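Local coordinates for Lpg0393 helical bundle domain-containing protein (Legionella pneumophila subsp. pneumophila str. Philadelphia 1, PDB 4R0G) that acts as a guanine-nucleotide exchange factor for the small GTPases Rab5, Rab21 and Rab22, probably through its VPS9-like domain, at residues 165-170 with 211-216; 176-181 with 238-243; 190-195 with 230-235. All blocks are in the same frame, centred on the assembly; numbering follows the deposited sequence.

Interaction 1 (165-170 with 211-216); sequences IYSVTY and TELTQD
Val-168 meets the backbone of 211-216 with a single methyl. Its CG2 lies 3.4 Å from Glu-212 CA. The same methyl is 3.5 Å from the carbonyl oxygen O of Thr-211, and it also reaches the N of Leu-213. The CA atoms of Val-168 and Glu-212 are 5.7 Å apart, the nearest backbone approach between the segments. CG2 stands beside the backbone N of Val-168, anti to the carbonyl carbon, and this turns it toward the loop.

Leu-213 answers from the loop. Its CG is 4.3 Å from Val-168 CG2, the one apolar side-chain pair here. Its CD1 passes on to Ser-167, one residue back along the helix. There CD1 lies 3.5 Å from Ser-167 OG and 3.4 Å from Ser-167 O. No hydrogen bond spans the segments; these are packing contacts of a methyl group with the serine. The leucine chain is extended, with CD1 anti to CA (chi2 172°).

The loop is an interhelical connection of the helical bundle domain. It leaves helix 193-208, runs past the side of helix 155-183 and enters helix 215-229. Glu-212 is in an extended conformation, and its CB points away from helix 155-183.

Helix 17-20 closes in as well: Leu-18 touches both Val-168 and Thr-211, and Leu-19 touches Thr-211. Ser-167 and Leu-213 remain partly exposed, whereas Val-168 is buried. Nearby on the helix, Tyr-166 OH is hydrogen-bonded to Arg-79 NH2 of its own chain, and it makes a weak hydrogen bond to Tyr-166 OH of the second subunit.

Interaction 2 (176-181 with 238-243); sequences EDYLSL and EEFLKK
Tyr-178 and Phe-240 lay their rings nearly parallel between helices 155-183 and 235-244. The planes differ by 5°, but they are slid apart: the centroids are 5.2 Å from each other and the rings barely overlap. The two short helical segments run antiparallel at 158°, with their axes 10.5 Å apart.

Tyr-178 can be followed outward. Before the side chain starts, its CA already sits over the centre of the Phe-240 ring, 4.1 Å from the centroid, in a CH-pi contact. CB lies over the same face, 4.0 Å from Phe-240 CG and close to CD1. CG is anti to the backbone N (chi1 179°), and it meets CB and CG of Phe-240. CD1 faces Phe-240 CD2, while CD2 faces Phe-240 CB. That CB returns the CH-pi contact: it stands over one face of the tyrosine ring, offset toward the rim. Farther out the partner changes. Tyr-178 CE2 touches Leu-241 CD2 at 3.7 Å, and CZ and OH of the tyrosine also lie near this methyl. At the tip, OH is hydrogen-bonded to Glu-237 OE1, just before the segment 238-243.

Leu-181 approaches the phenylalanine from another direction. Its CD1 is at the ring edge, 3.6 Å from Phe-240 CZ, and the two side chains cross at about a right angle. Leu-228 of helix 215-229 touches both Tyr-178 and Leu-241. The Tyr-178 side of the contact thus lies inside the helical bundle, while Leu-181 and Asp-177 reach the second subunit. The Asp-177 carboxylate accepts from the backbone N atoms of Glu-74 and Ser-75 of that chain.

No hydrogen bond joins the two segments. Their attraction rests on dispersion and CH-pi contacts, while the tyrosine hydroxyl, at the tip of a buried side chain, is satisfied by Glu-237.

Interaction 3 (190-195 with 230-235); sequences DQLKSS and EMQPAE
Asp-190 OD1 accepts from two backbone N-H groups, those of Leu-192 and Lys-193. The Lys-193 N is 2.7 Å from OD1, but the bond is bent to 115° and weak. The Leu-192 N bond, at 3.1 Å from OD1, is weak too. The other oxygen, OD2, forms a salt bridge with Arg-196 and lies 4.1 Å from Gln-232 O across the contact.

Leu-192 carries most of the meeting with 230-235. Its CD1 and CB pack on the carbonyl O of Met-231, with CB 3.4 Å from it. That oxygen has its own polar partner, Arg-196 NH2. Arg-196 thus holds a group on each side of the contact. Leu-192 CD2 lies 4.2 Å from Met-231 SD, and the two side chains cross at about a right angle. The methionine chain is bent at chi2 (-59°) and again at chi3. Its SD also approaches Ser-195 OG at 3.9 Å. The serine OG donates to Leu-192 O, 2.9 Å away, one turn back.

Gln-232 has positive phi where the chain leaves helix 215-229, and its CG touches Leu-192 CD1. The OD1 bond to Leu-192 N is that of an Asx turn. With the Lys-193 N bond it gives a weak cap leading into helix 193-208, here packed against an interhelical loop at one end of a helical bundle.

The three contacts tie together four helices in the C-terminal half of the chain. Both segments of interaction 3 fall between those of interaction 2 in sequence, while interaction 1 alternates with each of the others. Interactions 1 and 2 share helix 155-183. Their centres are about 17 Å apart, and they touch through Tyr-170 and Lys-243. Interaction 2 also touches interaction 3, through Leu-241 and Pro-233, with centres about 13 Å apart. Interactions 1 and 2 border the second subunit; interaction 3 does not. The contacts thus run from near the VPS9-like part toward the far end of the helical bundle domain, with interaction 2 as the buried one between two more superficial ones.

Interaction 1 (165-170 with 211-216)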
ATOM      1  N   ILE A 165       5.280   8.863 -10.602  1.00 55.05           N
ATOM      2  CA  ILE A 165       5.458   7.462 -10.230  1.00 50.24           C
ATOM      3  C   ILE A 165       4.096   6.779 -10.111  1.00 51.73           C
ATOM      4  O   ILE A 165       3.877   5.691 -10.657  1.00 52.74           O
ATOM      5  CB  ILE A 165       6.169   7.334  -8.878  1.00 45.37           C
ATOM      6  CG1 ILE A 165       7.637   7.692  -9.015  1.00 42.80           C
ATOM      7  CG2 ILE A 165       6.046   5.928  -8.313  1.00 40.06           C
ATOM      8  CD1 ILE A 165       8.356   7.677  -7.685  1.00 42.84           C
ATOM      9  N   TYR A 166       3.179   7.423  -9.396  1.00 48.82           N
ATOM     10  CA  TYR A 166       1.900   6.799  -9.086  1.00 50.41           C
ATOM     11  C   TYR A 166       1.118   6.660 -10.366  1.00 49.64           C
ATOM     12  O   TYR A 166       0.343   5.727 -10.537  1.00 50.18           O
ATOM     13  CB  TYR A 166       1.107   7.643  -8.087  1.00 53.35           C
ATOM     14  CG  TYR A 166       0.156   6.854  -7.210  1.00 45.30           C
ATOM     15  CD1 TYR A 166       0.094   5.478  -7.282  1.00 45.92           C
ATOM     16  CD2 TYR A 166      -0.666   7.491  -6.306  1.00 48.83           C
ATOM     17  CE1 TYR A 166      -0.760   4.742  -6.486  1.00 42.98           C
ATOM     18  CE2 TYR A 166      -1.541   6.766  -5.497  1.00 58.23           C
ATOM     19  CZ  TYR A 166      -1.582   5.385  -5.594  1.00 54.87           C
ATOM     20  OH  TYR A 166      -2.444   4.661  -4.778  1.00 65.39           O
ATOM     21  N   SER A 167       1.346   7.597 -11.267  1.00 51.67           N
ATOM     22  CA  SER A 167       0.737   7.563 -12.576  1.00 55.39           C
ATOM     23  C   SER A 167       0.853   6.172 -13.189  1.00 55.08           C
ATOM     24  O   SER A 167      -0.139   5.619 -13.695  1.00 55.19           O
ATOM     25  CB  SER A 167       1.461   8.557 -13.486  1.00 57.78           C
ATOM     26  OG  SER A 167       0.809   8.635 -14.738  1.00 59.25           O
ATOM     27  N   VAL A 168       2.064   5.617 -13.151  1.00 46.39           N
ATOM     28  CA  VAL A 168       2.298   4.291 -13.694  1.00 49.66           C
ATOM     29  C   VAL A 168       1.912   3.238 -12.694  1.00 47.82           C
ATOM     30  O   VAL A 168       1.323   2.209 -13.000  1.00 46.92           O
ATOM     31  CB  VAL A 168       3.772   4.051 -13.944  1.00 49.86           C
ATOM     32  CG1 VAL A 168       3.971   2.658 -14.494  1.00 45.55           C
ATOM     33  CG2 VAL A 168       4.317   5.098 -14.887  1.00 49.95           C
ATOM     34  N   THR A 169       2.278   3.505 -11.466  1.00 48.71           N
ATOM     35  CA  THR A 169       2.299   2.458 -10.482  1.00 47.55           C
ATOM     36  C   THR A 169       0.883   2.055 -10.071  1.00 47.06           C
ATOM     37  O   THR A 169       0.603   0.886  -9.838  1.00 48.15           O
ATOM     38  CB  THR A 169       3.207   2.894  -9.327  1.00 47.36           C
ATOM     39  OG1 THR A 169       4.012   1.790  -8.927  1.00 57.75           O
ATOM     40  CG2 THR A 169       2.413   3.422  -8.177  1.00 45.70           C
ATOM     41  N   TYR A 170      -0.024   3.024 -10.030  1.00 48.21           N
ATOM     42  CA  TYR A 170      -1.412   2.761  -9.667  1.00 47.08           C
ATOM     43  C   TYR A 170      -2.035   1.746 -10.622  1.00 42.85           C
ATOM     44  O   TYR A 170      -2.710   0.826 -10.185  1.00 37.84           O
ATOM     45  CB  TYR A 170      -2.206   4.070  -9.656  1.00 46.30           C
ATOM     46  CG  TYR A 170      -3.656   3.881  -9.318  1.00 56.30           C
ATOM     47  CD1 TYR A 170      -4.053   3.589  -8.016  1.00 61.09           C
ATOM     48  CD2 TYR A 170      -4.636   4.001 -10.296  1.00 56.95           C
ATOM     49  CE1 TYR A 170      -5.393   3.415  -7.701  1.00 61.65           C
ATOM     50  CE2 TYR A 170      -5.975   3.829  -9.993  1.00 55.09           C
ATOM     51  CZ  TYR A 170      -6.349   3.536  -8.698  1.00 62.94           C
ATOM     52  OH  TYR A 170      -7.692   3.370  -8.409  1.00 86.64           O
ATOM     53  N   THR A 211       8.222   2.579 -17.474  1.00 53.71           N
ATOM     54  CA  THR A 211       8.487   3.566 -16.421  1.00 49.94           C
ATOM     55  C   THR A 211       7.655   4.859 -16.481  1.00 50.56           C
ATOM     56  O   THR A 211       7.729   5.698 -15.580  1.00 43.76           O
ATOM     57  CB  THR A 211      10.005   3.884 -16.325  1.00 50.71           C
ATOM     58  OG1 THR A 211      10.465   4.478 -17.549  1.00 54.86           O
ATOM     59  CG2 THR A 211      10.779   2.607 -16.081  1.00 49.69           C
ATOM     60  N   GLU A 212       6.870   5.015 -17.543  1.00 54.05           N
ATOM     61  CA  GLU A 212       5.971   6.163 -17.677  1.00 55.04           C
ATOM     62  C   GLU A 212       4.862   5.886 -18.695  1.00 56.09           C
ATOM     63  O   GLU A 212       4.977   4.994 -19.529  1.00 50.69           O
ATOM     64  CB  GLU A 212       6.742   7.438 -18.030  1.00 62.21           C
ATOM     65  CG  GLU A 212       7.646   7.320 -19.264  1.00 75.17           C
ATOM     66  CD  GLU A 212       8.583   8.521 -19.444  1.00 77.31           C
ATOM     67  OE1 GLU A 212       8.888   9.211 -18.440  1.00 72.79           O
ATOM     68  OE2 GLU A 212       9.020   8.759 -20.594  1.00 82.86           O
ATOM     69  N   LEU A 213       3.771   6.637 -18.634  1.00 59.34           N
ATOM     70  CA  LEU A 213       2.727   6.389 -19.611  1.00 63.76           C
ATOM     71  C   LEU A 213       2.923   7.318 -20.825  1.00 69.70           C
ATOM     72  O   LEU A 213       2.554   8.505 -20.809  1.00 64.22           O
ATOM     73  CB  LEU A 213       1.357   6.611 -18.973  1.00 62.81           C
ATOM     74  CG  LEU A 213       1.091   5.778 -17.715  1.00 63.89           C
ATOM     75  CD1 LEU A 213      -0.190   6.186 -17.026  1.00 62.58           C
ATOM     76  CD2 LEU A 213       1.037   4.287 -18.040  1.00 64.21           C
ATOM     77  N   THR A 214       3.424   6.738 -21.912  1.00 59.82           N
ATOM     78  CA  THR A 214       3.715   7.518 -23.089  1.00 61.78           C
ATOM     79  C   THR A 214       2.692   7.079 -24.105  1.00 63.37           C
ATOM     80  O   THR A 214       1.892   6.184 -23.816  1.00 58.46           O
ATOM     81  CB  THR A 214       5.160   7.294 -23.570  1.00 60.84           C
ATOM     82  OG1 THR A 214       5.357   5.915 -23.914  1.00 62.52           O
ATOM     83  CG2 THR A 214       6.133   7.685 -22.463  1.00 64.26           C
ATOM     84  N   GLN A 215       2.716   7.700 -25.282  1.00 62.42           N
ATOM     85  CA  GLN A 215       1.692   7.448 -26.271  1.00 63.24           C
ATOM     86  C   GLN A 215       1.605   5.957 -26.563  1.00 64.46           C
ATOM     87  O   GLN A 215       0.515   5.379 -26.586  1.00 60.95           O
ATOM     88  CB  GLN A 215       1.942   8.258 -27.541  1.00 71.88           C
ATOM     89  CG  GLN A 215       0.794   8.184 -28.544  1.00 75.53           C
ATOM     90  CD  GLN A 215      -0.560   8.446 -27.899  1.00 76.18           C
ATOM     91  OE1 GLN A 215      -0.704   9.351 -27.071  1.00 77.76           O
ATOM     92  NE2 GLN A 215      -1.556   7.643 -28.267  1.00 69.95           N
ATOM     93  N   ASP A 216       2.770   5.338 -26.725  1.00 66.10           N
ATOM     94  CA  ASP A 216       2.867   3.904 -26.976  1.00 64.91           C
ATOM     95  C   ASP A 216       2.155   3.093 -25.911  1.00 60.58           C
ATOM     96  O   ASP A 216       1.532   2.072 -26.196  1.00 60.29           O
ATOM     97  CB  ASP A 216       4.334   3.467 -26.957  1.00 72.69           C
ATOM     98  CG  ASP A 216       5.189   4.222 -27.940  1.00 83.39           C
ATOM     99  OD1 ASP A 216       4.726   4.476 -29.083  1.00 83.08           O
ATOM    100  OD2 ASP A 216       6.336   4.541 -27.551  1.00 85.50           O
TER

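Interaction 2 (176-181 with 238-243)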
ATOM      1  N   GLU A 176      -2.908  -6.177 -11.228  1.00 42.41           N
ATOM      2  CA  GLU A 176      -2.599  -7.386 -10.489  1.00 46.15           C
ATOM      3  C   GLU A 176      -3.887  -7.856  -9.777  1.00 45.09           C
ATOM      4  O   GLU A 176      -4.195  -9.051  -9.725  1.00 47.34           O
ATOM      5  CB  GLU A 176      -1.430  -7.116  -9.520  1.00 47.07           C
ATOM      6  CG  GLU A 176      -0.321  -8.152  -9.533  1.00 58.69           C
ATOM      7  CD  GLU A 176       0.514  -8.186 -10.825  1.00 64.08           C
ATOM      8  OE1 GLU A 176       1.292  -7.227 -11.074  1.00 64.32           O
ATOM      9  OE2 GLU A 176       0.419  -9.196 -11.577  1.00 66.67           O
ATOM     10  N   ASP A 177      -4.664  -6.906  -9.270  1.00 43.36           N
ATOM     11  CA  ASP A 177      -5.856  -7.238  -8.504  1.00 43.56           C
ATOM     12  C   ASP A 177      -6.979  -7.729  -9.407  1.00 50.57           C
ATOM     13  O   ASP A 177      -7.780  -8.589  -9.021  1.00 51.10           O
ATOM     14  CB  ASP A 177      -6.303  -6.052  -7.629  1.00 44.51           C
ATOM     15  CG  ASP A 177      -5.407  -5.858  -6.394  1.00 51.28           C
ATOM     16  OD1 ASP A 177      -4.847  -6.862  -5.912  1.00 53.85           O
ATOM     17  OD2 ASP A 177      -5.251  -4.716  -5.892  1.00 54.15           O
ATOM     18  N   TYR A 178      -7.028  -7.191 -10.619  1.00 46.43           N
ATOM     19  CA  TYR A 178      -7.927  -7.715 -11.630  1.00 44.86           C
ATOM     20  C   TYR A 178      -7.545  -9.158 -11.870  1.00 48.82           C
ATOM     21  O   TYR A 178      -8.386 -10.045 -11.801  1.00 51.15           O
ATOM     22  CB  TYR A 178      -7.769  -6.904 -12.906  1.00 49.73           C
ATOM     23  CG  TYR A 178      -8.627  -7.318 -14.089  1.00 51.72           C
ATOM     24  CD1 TYR A 178      -9.643  -8.259 -13.964  1.00 51.56           C
ATOM     25  CD2 TYR A 178      -8.410  -6.751 -15.338  1.00 45.15           C
ATOM     26  CE1 TYR A 178     -10.412  -8.630 -15.058  1.00 53.84           C
ATOM     27  CE2 TYR A 178      -9.171  -7.110 -16.434  1.00 47.42           C
ATOM     28  CZ  TYR A 178     -10.167  -8.048 -16.293  1.00 53.17           C
ATOM     29  OH  TYR A 178     -10.920  -8.391 -17.392  1.00 55.41           O
ATOM     30  N   LEU A 179      -6.261  -9.389 -12.119  1.00 48.49           N
ATOM     31  CA  LEU A 179      -5.776 -10.724 -12.441  1.00 48.08           C
ATOM     32  C   LEU A 179      -6.224 -11.788 -11.448  1.00 55.05           C
ATOM     33  O   LEU A 179      -6.887 -12.744 -11.837  1.00 59.93           O
ATOM     34  CB  LEU A 179      -4.257 -10.733 -12.536  1.00 51.06           C
ATOM     35  CG  LEU A 179      -3.661 -12.043 -13.085  1.00 56.14           C
ATOM     36  CD1 LEU A 179      -4.625 -12.730 -14.065  1.00 47.02           C
ATOM     37  CD2 LEU A 179      -2.288 -11.795 -13.746  1.00 38.37           C
ATOM     38  N   SER A 180      -5.901 -11.616 -10.171  1.00 56.53           N
ATOM     39  CA  SER A 180      -6.226 -12.658  -9.188  1.00 61.08           C
ATOM     40  C   SER A 180      -7.725 -12.865  -9.033  1.00 57.81           C
ATOM     41  O   SER A 180      -8.162 -13.990  -8.799  1.00 62.34           O
ATOM     42  CB  SER A 180      -5.556 -12.417  -7.818  1.00 46.34           C
ATOM     43  OG  SER A 180      -5.756 -11.095  -7.379  1.00 49.83           O
ATOM     44  N   LEU A 181      -8.500 -11.787  -9.145  1.00 51.34           N
ATOM     45  CA  LEU A 181      -9.953 -11.902  -9.061  1.00 56.01           C
ATOM     46  C   LEU A 181     -10.537 -12.721 -10.241  1.00 61.98           C
ATOM     47  O   LEU A 181     -11.426 -13.554 -10.051  1.00 62.87           O
ATOM     48  CB  LEU A 181     -10.622 -10.523  -8.943  1.00 48.99           C
ATOM     49  CG  LEU A 181     -10.590  -9.748  -7.615  1.00 55.80           C
ATOM     50  CD1 LEU A 181     -11.418  -8.474  -7.701  1.00 55.07           C
ATOM     51  CD2 LEU A 181     -11.075 -10.584  -6.431  1.00 60.79           C
ATOM     52  N   GLU A 238     -15.819  -5.392 -15.568  1.00 67.15           N
ATOM     53  CA  GLU A 238     -16.080  -4.131 -16.293  1.00 64.40           C
ATOM     54  C   GLU A 238     -15.538  -2.895 -15.586  1.00 64.24           C
ATOM     55  O   GLU A 238     -15.040  -1.960 -16.226  1.00 58.73           O
ATOM     56  CB  GLU A 238     -17.587  -3.910 -16.541  1.00 69.12           C
ATOM     57  CG  GLU A 238     -18.270  -4.821 -17.562  1.00 78.71           C
ATOM     58  CD  GLU A 238     -19.707  -4.383 -17.900  1.00 79.86           C
ATOM     59  OE1 GLU A 238     -20.038  -3.184 -17.726  1.00 74.97           O
ATOM     60  OE2 GLU A 238     -20.499  -5.246 -18.347  1.00 77.65           O
ATOM     61  N   GLU A 239     -15.668  -2.872 -14.268  1.00 63.98           N
ATOM     62  CA  GLU A 239     -15.195  -1.721 -13.514  1.00 69.59           C
ATOM     63  C   GLU A 239     -13.699  -1.599 -13.728  1.00 66.24           C
ATOM     64  O   GLU A 239     -13.193  -0.511 -14.022  1.00 67.15           O
ATOM     65  CB  GLU A 239     -15.528  -1.849 -12.023  1.00 82.48           C
ATOM     66  CG  GLU A 239     -15.262  -0.578 -11.218  1.00 93.00           C
ATOM     67  CD  GLU A 239     -16.046   0.637 -11.727  1.00 95.45           C
ATOM     68  OE1 GLU A 239     -17.223   0.466 -12.138  1.00 91.75           O
ATOM     69  OE2 GLU A 239     -15.478   1.760 -11.714  1.00 91.36           O
ATOM     70  N   PHE A 240     -13.006  -2.732 -13.619  1.00 61.32           N
ATOM     71  CA  PHE A 240     -11.575  -2.786 -13.899  1.00 57.82           C
ATOM     72  C   PHE A 240     -11.220  -2.279 -15.289  1.00 56.59           C
ATOM     73  O   PHE A 240     -10.411  -1.366 -15.409  1.00 56.84           O
ATOM     74  CB  PHE A 240     -11.026  -4.199 -13.706  1.00 57.25           C
ATOM     75  CG  PHE A 240     -10.966  -4.630 -12.274  1.00 53.71           C
ATOM     76  CD1 PHE A 240     -10.091  -4.025 -11.400  1.00 46.67           C
ATOM     77  CD2 PHE A 240     -11.780  -5.649 -11.804  1.00 57.23           C
ATOM     78  CE1 PHE A 240     -10.029  -4.427 -10.076  1.00 51.64           C
ATOM     79  CE2 PHE A 240     -11.721  -6.057 -10.478  1.00 51.71           C
ATOM     80  CZ  PHE A 240     -10.849  -5.446  -9.616  1.00 50.36           C
ATOM     81  N   LEU A 241     -11.809  -2.862 -16.330  1.00 50.56           N
ATOM     82  CA  LEU A 241     -11.537  -2.396 -17.677  1.00 50.80           C
ATOM     83  C   LEU A 241     -11.735  -0.871 -17.822  1.00 59.23           C
ATOM     84  O   LEU A 241     -10.981  -0.188 -18.522  1.00 54.14           O
ATOM     85  CB  LEU A 241     -12.436  -3.114 -18.677  1.00 54.78           C
ATOM     86  CG  LEU A 241     -12.278  -4.615 -18.788  1.00 52.53           C
ATOM     87  CD1 LEU A 241     -13.070  -5.112 -19.980  1.00 51.16           C
ATOM     88  CD2 LEU A 241     -10.818  -4.963 -18.922  1.00 54.64           C
ATOM     89  N   LYS A 242     -12.762  -0.344 -17.165  1.00 68.33           N
ATOM     90  CA  LYS A 242     -13.042   1.085 -17.224  1.00 63.78           C
ATOM     91  C   LYS A 242     -11.861   1.871 -16.679  1.00 60.09           C
ATOM     92  O   LYS A 242     -11.322   2.746 -17.365  1.00 65.95           O
ATOM     93  CB  LYS A 242     -14.333   1.435 -16.461  1.00 64.83           C
ATOM     94  CG  LYS A 242     -15.606   0.927 -17.122  1.00 71.35           C
ATOM     95  CD  LYS A 242     -16.721   1.979 -17.104  1.00 80.99           C
ATOM     96  CE  LYS A 242     -17.954   1.520 -17.896  1.00 76.87           C
ATOM     97  NZ  LYS A 242     -18.980   2.603 -18.064  1.00 78.72           N
ATOM     98  N   LYS A 243     -11.450   1.550 -15.459  1.00 52.46           N
ATOM     99  CA  LYS A 243     -10.353   2.276 -14.828  1.00 56.47           C
ATOM    100  C   LYS A 243      -9.037   2.146 -15.624  1.00 57.15           C
ATOM    101  O   LYS A 243      -8.421   3.150 -15.950  1.00 63.32           O
ATOM    102  CB  LYS A 243     -10.230   1.883 -13.350  1.00 56.36           C
ATOM    103  CG  LYS A 243     -11.441   2.329 -12.521  1.00 68.05           C
ATOM    104  CD  LYS A 243     -11.651   1.517 -11.223  1.00 78.52           C
ATOM    105  CE  LYS A 243     -11.274   2.319  -9.968  1.00 87.61           C
ATOM    106  NZ  LYS A 243     -11.416   1.529  -8.693  1.00 86.34           N
TER

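Interaction 3 (190-195 with 230-235)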
ATOM      1  N   ASP A 190     -18.461 -19.764 -18.840  1.00104.86           N
ATOM      2  CA  ASP A 190     -17.596 -18.824 -19.521  1.00 94.81           C
ATOM      3  C   ASP A 190     -16.423 -19.593 -20.110  1.00 86.25           C
ATOM      4  O   ASP A 190     -15.538 -20.048 -19.392  1.00 88.45           O
ATOM      5  CB  ASP A 190     -17.116 -17.809 -18.482  1.00 89.55           C
ATOM      6  CG  ASP A 190     -16.531 -16.574 -19.090  1.00 87.46           C
ATOM      7  OD1 ASP A 190     -15.564 -16.706 -19.867  1.00 88.97           O
ATOM      8  OD2 ASP A 190     -17.041 -15.471 -18.790  1.00 89.86           O
ATOM      9  N   GLN A 191     -16.399 -19.682 -21.436  1.00 80.50           N
ATOM     10  CA  GLN A 191     -15.368 -20.445 -22.132  1.00 80.79           C
ATOM     11  C   GLN A 191     -14.220 -19.532 -22.524  1.00 76.73           C
ATOM     12  O   GLN A 191     -13.164 -19.982 -22.966  1.00 74.93           O
ATOM     13  CB  GLN A 191     -15.952 -21.120 -23.360  1.00 72.69           C
ATOM     14  N   LEU A 192     -14.449 -18.237 -22.367  1.00 75.16           N
ATOM     15  CA  LEU A 192     -13.466 -17.235 -22.720  1.00 76.52           C
ATOM     16  C   LEU A 192     -12.579 -16.803 -21.535  1.00 78.47           C
ATOM     17  O   LEU A 192     -11.539 -16.170 -21.730  1.00 75.55           O
ATOM     18  CB  LEU A 192     -14.190 -16.041 -23.345  1.00 75.68           C
ATOM     19  CG  LEU A 192     -14.897 -16.357 -24.672  1.00 73.61           C
ATOM     20  CD1 LEU A 192     -15.585 -15.121 -25.251  1.00 75.24           C
ATOM     21  CD2 LEU A 192     -13.916 -16.953 -25.693  1.00 67.11           C
ATOM     22  N   LYS A 193     -12.970 -17.195 -20.322  1.00 77.96           N
ATOM     23  CA  LYS A 193     -12.247 -16.836 -19.105  1.00 72.74           C
ATOM     24  C   LYS A 193     -10.756 -17.168 -19.208  1.00 69.13           C
ATOM     25  O   LYS A 193      -9.891 -16.406 -18.777  1.00 69.03           O
ATOM     26  CB  LYS A 193     -12.866 -17.549 -17.894  1.00 69.48           C
ATOM     27  CG  LYS A 193     -12.091 -17.341 -16.607  1.00 67.27           C
ATOM     28  CD  LYS A 193     -12.597 -18.200 -15.451  1.00 70.81           C
ATOM     29  CE  LYS A 193     -11.556 -18.173 -14.320  1.00 76.74           C
ATOM     30  NZ  LYS A 193     -11.714 -19.171 -13.225  1.00 71.92           N
ATOM     31  N   SER A 194     -10.458 -18.308 -19.796  1.00 63.83           N
ATOM     32  CA  SER A 194      -9.086 -18.729 -19.888  1.00 67.21           C
ATOM     33  C   SER A 194      -8.315 -17.820 -20.850  1.00 72.01           C
ATOM     34  O   SER A 194      -7.160 -17.454 -20.600  1.00 72.69           O
ATOM     35  CB  SER A 194      -9.025 -20.200 -20.317  1.00 75.79           C
ATOM     36  OG  SER A 194     -10.252 -20.616 -20.898  1.00 73.94           O
ATOM     37  N   SER A 195      -8.944 -17.435 -21.949  1.00 67.48           N
ATOM     38  CA  SER A 195      -8.240 -16.594 -22.903  1.00 68.11           C
ATOM     39  C   SER A 195      -8.212 -15.128 -22.444  1.00 65.83           C
ATOM     40  O   SER A 195      -7.413 -14.323 -22.928  1.00 60.51           O
ATOM     41  CB  SER A 195      -8.823 -16.750 -24.316  1.00 76.75           C
ATOM     42  OG  SER A 195     -10.221 -16.535 -24.315  1.00 80.08           O
ATOM     43  N   GLU A 230     -13.875  -7.633 -26.022  1.00 59.34           N
ATOM     44  CA  GLU A 230     -14.396  -8.543 -27.028  1.00 67.81           C
ATOM     45  C   GLU A 230     -14.466  -9.983 -26.535  1.00 63.86           C
ATOM     46  O   GLU A 230     -15.034 -10.845 -27.199  1.00 69.18           O
ATOM     47  CB  GLU A 230     -13.646  -8.373 -28.352  1.00 67.68           C
ATOM     48  CG  GLU A 230     -13.657  -6.897 -28.780  1.00 77.69           C
ATOM     49  CD  GLU A 230     -13.304  -6.653 -30.241  1.00 94.66           C
ATOM     50  OE1 GLU A 230     -12.095  -6.752 -30.588  1.00 86.92           O
ATOM     51  OE2 GLU A 230     -14.241  -6.342 -31.026  1.00 92.33           O
ATOM     52  N   MET A 231     -13.936 -10.219 -25.342  1.00 60.01           N
ATOM     53  CA  MET A 231     -13.948 -11.552 -24.754  1.00 63.32           C
ATOM     54  C   MET A 231     -15.157 -11.762 -23.848  1.00 68.72           C
ATOM     55  O   MET A 231     -15.294 -12.812 -23.213  1.00 72.49           O
ATOM     56  CB  MET A 231     -12.646 -11.836 -24.006  1.00 62.47           C
ATOM     57  CG  MET A 231     -11.446 -12.038 -24.933  1.00 65.39           C
ATOM     58  SD  MET A 231     -11.704 -13.408 -26.092  1.00 88.61           S
ATOM     59  CE  MET A 231     -12.041 -12.550 -27.641  1.00 70.83           C
ATOM     60  N   GLN A 232     -16.041 -10.766 -23.812  1.00 67.88           N
ATOM     61  CA  GLN A 232     -17.299 -10.847 -23.063  1.00 68.75           C
ATOM     62  C   GLN A 232     -17.103 -11.081 -21.571  1.00 63.97           C
ATOM     63  O   GLN A 232     -17.479 -12.127 -21.050  1.00 60.31           O
ATOM     64  CB  GLN A 232     -18.187 -11.955 -23.627  1.00 77.17           C
ATOM     65  CG  GLN A 232     -18.429 -11.887 -25.130  1.00 84.38           C
ATOM     66  CD  GLN A 232     -19.612 -12.741 -25.555  1.00104.01           C
ATOM     67  OE1 GLN A 232     -19.724 -13.911 -25.165  1.00108.20           O
ATOM     68  NE2 GLN A 232     -20.526 -12.147 -26.328  1.00103.50           N
ATOM     69  N   PRO A 233     -16.541 -10.080 -20.879  1.00 64.35           N
ATOM     70  CA  PRO A 233     -16.191 -10.150 -19.460  1.00 63.93           C
ATOM     71  C   PRO A 233     -17.395 -10.160 -18.516  1.00 62.81           C
ATOM     72  O   PRO A 233     -18.507  -9.798 -18.899  1.00 64.21           O
ATOM     73  CB  PRO A 233     -15.390  -8.862 -19.249  1.00 61.55           C
ATOM     74  CG  PRO A 233     -15.944  -7.931 -20.239  1.00 60.92           C
ATOM     75  CD  PRO A 233     -16.173  -8.774 -21.455  1.00 60.35           C
ATOM     76  N   ALA A 234     -17.142 -10.553 -17.270  1.00 58.64           N
ATOM     77  CA  ALA A 234     -18.176 -10.588 -16.252  1.00 59.09           C
ATOM     78  C   ALA A 234     -18.511  -9.174 -15.824  1.00 60.80           C
ATOM     79  O   ALA A 234     -17.800  -8.227 -16.174  1.00 61.34           O
ATOM     80  CB  ALA A 234     -17.683 -11.377 -15.056  1.00 58.42           C
ATOM     81  N   GLU A 235     -19.550  -9.033 -15.010  1.00 64.09           N
ATOM     82  CA  GLU A 235     -19.976  -7.700 -14.589  1.00 76.97           C
ATOM     83  C   GLU A 235     -18.855  -6.997 -13.829  1.00 73.79           C
ATOM     84  O   GLU A 235     -18.496  -5.857 -14.137  1.00 67.40           O
ATOM     85  CB  GLU A 235     -21.252  -7.757 -13.739  1.00 80.60           C
ATOM     86  CG  GLU A 235     -22.527  -8.029 -14.526  1.00 93.78           C
ATOM     87  CD  GLU A 235     -23.799  -7.609 -13.769  1.00113.49           C
ATOM     88  OE1 GLU A 235     -23.966  -6.390 -13.515  1.00109.10           O
ATOM     89  OE2 GLU A 235     -24.629  -8.494 -13.429  1.00113.60           O
TER